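Local structure of Alpha/beta hydrolase fold protein (4G9E) at residues Arg162-Leu174 against Asn245-Glu257. The protein hydrolyses the lactone ring of N-acyl homoserine lactones, as an AHL-lactonase with the alpha/beta-hydrolase fold. Sequence-based numbering, arbitrary orientation.
With C4L (N-butanoyl-L-homoserine), chain C.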
# COMPACT_ATOMS: atom_id res chain seq x y z
N ARG A 162 -12.47 1.58 -11.34
CA ARG A 162 -12.02 2.61 -12.26
C ARG A 162 -11.36 3.78 -11.53
O ARG A 162 -10.33 4.28 -11.96
CB ARG A 162 -13.17 3.10 -13.14
CG ARG A 162 -13.60 2.08 -14.18
CD ARG A 162 -14.59 2.67 -15.16
NE ARG A 162 -15.01 1.71 -16.18
CZ ARG A 162 -14.32 1.42 -17.28
NH1 ARG A 162 -13.18 2.03 -17.52
NH2 ARG A 162 -14.79 0.52 -18.14
N SER A 163 -11.94 4.20 -10.41
CA SER A 163 -11.41 5.36 -9.70
C SER A 163 -10.11 5.04 -8.96
O SER A 163 -9.20 5.86 -8.92
CB SER A 163 -12.45 5.93 -8.73
OG SER A 163 -12.86 4.96 -7.79
N THR A 164 -10.01 3.85 -8.37
CA THR A 164 -8.79 3.49 -7.67
C THR A 164 -7.63 3.18 -8.61
O THR A 164 -6.49 3.51 -8.31
CB THR A 164 -8.97 2.30 -6.69
OG1 THR A 164 -9.44 1.15 -7.41
CG2 THR A 164 -9.92 2.65 -5.55
N CYS A 165 -7.91 2.56 -9.75
CA CYS A 165 -6.84 2.06 -10.61
C CYS A 165 -6.46 3.01 -11.73
O CYS A 165 -5.34 2.96 -12.23
CB CYS A 165 -7.19 0.69 -11.17
SG CYS A 165 -7.31 -0.59 -9.92
N GLY A 166 -7.38 3.88 -12.12
CA GLY A 166 -7.11 4.84 -13.17
C GLY A 166 -6.88 4.22 -14.53
O GLY A 166 -7.16 3.04 -14.77
N GLU A 167 -6.36 5.03 -15.45
CA GLU A 167 -6.09 4.58 -16.81
C GLU A 167 -4.77 3.84 -16.89
O GLU A 167 -3.77 4.31 -16.35
CB GLU A 167 -6.02 5.79 -17.76
CG GLU A 167 -7.28 6.60 -17.85
CD GLU A 167 -8.44 5.82 -18.44
OE1 GLU A 167 -8.21 4.76 -19.06
OE2 GLU A 167 -9.59 6.28 -18.28
N PRO A 168 -4.73 2.71 -17.61
CA PRO A 168 -5.79 2.11 -18.42
C PRO A 168 -6.63 1.13 -17.62
O PRO A 168 -6.13 0.44 -16.75
CB PRO A 168 -4.99 1.33 -19.47
CG PRO A 168 -3.77 0.90 -18.74
CD PRO A 168 -3.43 2.04 -17.82
N PHE A 169 -7.91 1.07 -17.92
CA PHE A 169 -8.76 0.09 -17.26
C PHE A 169 -8.82 -1.21 -18.03
O PHE A 169 -8.70 -1.23 -19.25
CB PHE A 169 -10.16 0.64 -17.06
CG PHE A 169 -10.93 -0.12 -16.04
CD1 PHE A 169 -10.59 -0.02 -14.71
CD2 PHE A 169 -11.96 -0.97 -16.41
CE1 PHE A 169 -11.28 -0.73 -13.75
CE2 PHE A 169 -12.66 -1.68 -15.46
CZ PHE A 169 -12.32 -1.57 -14.13
N GLU A 170 -8.97 -2.31 -17.31
CA GLU A 170 -9.32 -3.52 -18.00
C GLU A 170 -10.15 -4.43 -17.13
O GLU A 170 -10.20 -4.26 -15.90
CB GLU A 170 -8.14 -4.30 -18.45
CG GLU A 170 -7.12 -4.56 -17.41
CD GLU A 170 -5.94 -5.29 -18.01
OE1 GLU A 170 -6.16 -6.38 -18.47
OE2 GLU A 170 -4.85 -4.77 -18.09
N ALA A 171 -10.74 -5.45 -17.75
CA ALA A 171 -11.74 -6.29 -17.10
C ALA A 171 -11.20 -7.05 -15.90
O ALA A 171 -11.94 -7.28 -14.95
CB ALA A 171 -12.35 -7.25 -18.11
N SER A 172 -9.93 -7.43 -15.93
CA SER A 172 -9.35 -8.19 -14.83
C SER A 172 -9.44 -7.43 -13.51
O SER A 172 -9.46 -8.03 -12.43
CB SER A 172 -7.90 -8.56 -15.13
OG SER A 172 -7.10 -7.40 -15.26
N LEU A 173 -9.48 -6.10 -13.59
CA LEU A 173 -9.59 -5.27 -12.40
C LEU A 173 -10.94 -5.43 -11.72
O LEU A 173 -11.03 -5.39 -10.49
CB LEU A 173 -9.34 -3.80 -12.74
CG LEU A 173 -7.98 -3.49 -13.38
CD1 LEU A 173 -7.91 -2.01 -13.67
CD2 LEU A 173 -6.84 -3.92 -12.48
N LEU A 174 -11.99 -5.63 -12.51
CA LEU A 174 -13.31 -5.90 -11.95
C LEU A 174 -13.28 -7.20 -11.16
O LEU A 174 -13.90 -7.30 -10.10
CB LEU A 174 -14.36 -6.01 -13.05
CG LEU A 174 -14.55 -4.79 -13.95
CD1 LEU A 174 -15.49 -5.13 -15.09
CD2 LEU A 174 -15.06 -3.59 -13.16
N ASN A 245 -0.45 13.95 -14.80
CA ASN A 245 -1.12 12.98 -15.66
C ASN A 245 -1.22 11.62 -15.01
O ASN A 245 -1.07 10.58 -15.67
CB ASN A 245 -0.39 12.84 -17.01
CG ASN A 245 -0.18 14.17 -17.68
OD1 ASN A 245 0.92 14.48 -18.12
ND2 ASN A 245 -1.23 14.97 -17.74
N ALA A 246 -1.45 11.63 -13.71
CA ALA A 246 -1.70 10.41 -12.97
C ALA A 246 -2.64 10.73 -11.83
O ALA A 246 -2.69 11.87 -11.36
CB ALA A 246 -0.40 9.84 -12.42
N GLY A 247 -3.39 9.73 -11.38
CA GLY A 247 -4.29 9.90 -10.27
C GLY A 247 -3.88 9.06 -9.07
O GLY A 247 -2.81 9.26 -8.49
N HIS A 248 -4.74 8.11 -8.71
CA HIS A 248 -4.54 7.32 -7.50
C HIS A 248 -3.47 6.24 -7.63
O HIS A 248 -2.99 5.74 -6.62
CB HIS A 248 -5.85 6.66 -7.11
CG HIS A 248 -5.88 6.10 -5.72
ND1 HIS A 248 -5.51 6.83 -4.60
CD2 HIS A 248 -6.31 4.90 -5.26
CE1 HIS A 248 -5.70 6.09 -3.52
NE2 HIS A 248 -6.18 4.92 -3.89
N ALA A 249 -3.12 5.85 -8.86
CA ALA A 249 -2.28 4.68 -9.07
C ALA A 249 -1.14 4.98 -10.04
O ALA A 249 -1.04 4.36 -11.10
CB ALA A 249 -3.09 3.51 -9.57
N PRO A 250 -0.26 5.93 -9.69
CA PRO A 250 0.77 6.34 -10.65
C PRO A 250 1.72 5.21 -11.06
O PRO A 250 2.31 5.29 -12.13
CB PRO A 250 1.52 7.46 -9.92
CG PRO A 250 1.18 7.26 -8.45
CD PRO A 250 -0.23 6.75 -8.47
N PHE A 251 1.87 4.19 -10.22
CA PHE A 251 2.73 3.05 -10.54
C PHE A 251 2.25 2.29 -11.78
O PHE A 251 3.04 1.59 -12.41
CB PHE A 251 2.85 2.12 -9.33
CG PHE A 251 1.52 1.59 -8.88
CD1 PHE A 251 0.98 0.47 -9.48
CD2 PHE A 251 0.78 2.26 -7.91
CE1 PHE A 251 -0.26 -0.00 -9.11
CE2 PHE A 251 -0.47 1.80 -7.55
CZ PHE A 251 -0.99 0.66 -8.14
N ARG A 252 0.97 2.40 -12.12
CA ARG A 252 0.46 1.79 -13.36
C ARG A 252 0.04 2.83 -14.41
O ARG A 252 0.07 2.55 -15.61
CB ARG A 252 -0.68 0.80 -13.09
CG ARG A 252 -1.96 1.42 -12.54
CD ARG A 252 -3.01 0.37 -12.11
NE ARG A 252 -3.32 -0.55 -13.21
CZ ARG A 252 -4.15 -0.27 -14.21
NH1 ARG A 252 -4.80 0.88 -14.22
NH2 ARG A 252 -4.33 -1.15 -15.19
N GLU A 253 -0.34 4.03 -13.96
CA GLU A 253 -0.78 5.10 -14.85
C GLU A 253 0.41 5.77 -15.53
O GLU A 253 0.32 6.21 -16.69
CB GLU A 253 -1.58 6.14 -14.07
CG GLU A 253 -2.91 5.63 -13.52
CD GLU A 253 -3.56 6.60 -12.54
OE1 GLU A 253 -2.92 6.96 -11.53
OE2 GLU A 253 -4.72 7.00 -12.77
N ALA A 254 1.52 5.87 -14.81
CA ALA A 254 2.73 6.52 -15.30
C ALA A 254 3.95 5.74 -14.83
O ALA A 254 4.74 6.24 -14.03
CB ALA A 254 2.79 7.94 -14.79
N PRO A 255 4.09 4.48 -15.28
CA PRO A 255 5.12 3.64 -14.67
C PRO A 255 6.55 4.17 -14.77
O PRO A 255 7.29 4.04 -13.80
CB PRO A 255 4.98 2.30 -15.40
CG PRO A 255 3.56 2.29 -15.87
CD PRO A 255 3.25 3.72 -16.23
N ALA A 256 6.95 4.73 -15.90
CA ALA A 256 8.32 5.20 -16.02
C ALA A 256 8.63 6.31 -15.03
O ALA A 256 9.69 6.29 -14.40
CB ALA A 256 8.60 5.66 -17.44
N GLU A 257 7.73 7.27 -14.90
CA GLU A 257 7.95 8.37 -13.96
C GLU A 257 7.90 7.89 -12.51
O GLU A 257 8.73 8.28 -11.68
CB GLU A 257 6.96 9.50 -14.20
CG GLU A 257 7.28 10.74 -13.38
CD GLU A 257 6.61 11.99 -13.90
OE1 GLU A 257 6.59 12.99 -13.16
OE2 GLU A 257 6.11 11.97 -15.04
O1 C4L C . -7.28 2.71 -2.57
C4 C4L C . -7.39 2.55 -1.33
O2 C4L C . -6.75 1.69 -0.69
C3 C4L C . -8.38 3.40 -0.56
C2 C4L C . -8.63 4.74 -1.27
C1 C4L C . -9.93 5.40 -0.82
O3 C4L C . -11.05 4.67 -1.33
N1 C4L C . -7.91 3.69 0.80
C5 C4L C . -8.43 3.10 1.87
O4 C4L C . -9.34 2.28 1.82
C6 C4L C . -7.86 3.50 3.21
C7 C4L C . -9.00 3.80 4.18
C8 C4L C . -9.82 5.01 3.76
O HOH W 1 -7.28 7.46 -10.10
O HOH W 2 -2.20 6.04 -18.01
O HOH W 3 -5.75 7.82 -15.09
O HOH W 4 -3.48 -3.86 -15.46
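Arg252 reaches across to the loop that leaves helix 154-165 and grips Pro168 O with both terminal nitrogens, NH1 and NH2 each 2.9 Å from that oxygen. NH1 also gives a hydrogen bond to Cys165 O at 2.9 Å, and a weak one to Gly166 O; Cys165 O lies near the guanidinium plane, while NH1 stands well above the plane of that carbonyl. Arginine suits this place because one flat, multi-donor group can serve several backbone carbonyls at its edge; a bend at chi3 (-55°) turns it onto them, while Leu173 CD1 lies over one face. A leucine in its place would probably leave Pro168 O and Cys165 O without these donors and free the loop to shift. In the conformer given, Glu253 OE1 accepts from Gly247 N and Ala249 N, which come from opposite faces of the carboxylate, within the histidine loop of the alpha/beta-hydrolase fold. This loop carries His248, probably the base of a Ser102-His248-Glu219 triad, its ND1 bonded to Glu219. With CG anti to the backbone N (chi1 -166°), the ring presents NE2 to O1 of the bound N-butanoyl-L-homoserine at 2.8 Å, nearly straight at 161°. One water joins Ser163 O to His248 N. Thr164, also of the ligand pocket, sets its buried backbone O, which lacks a hydrogen-bond partner, at the ring edge, 3.4 Å from His248 CD2. Ala249's small methyl fits against Cys165 O and Thr164 O.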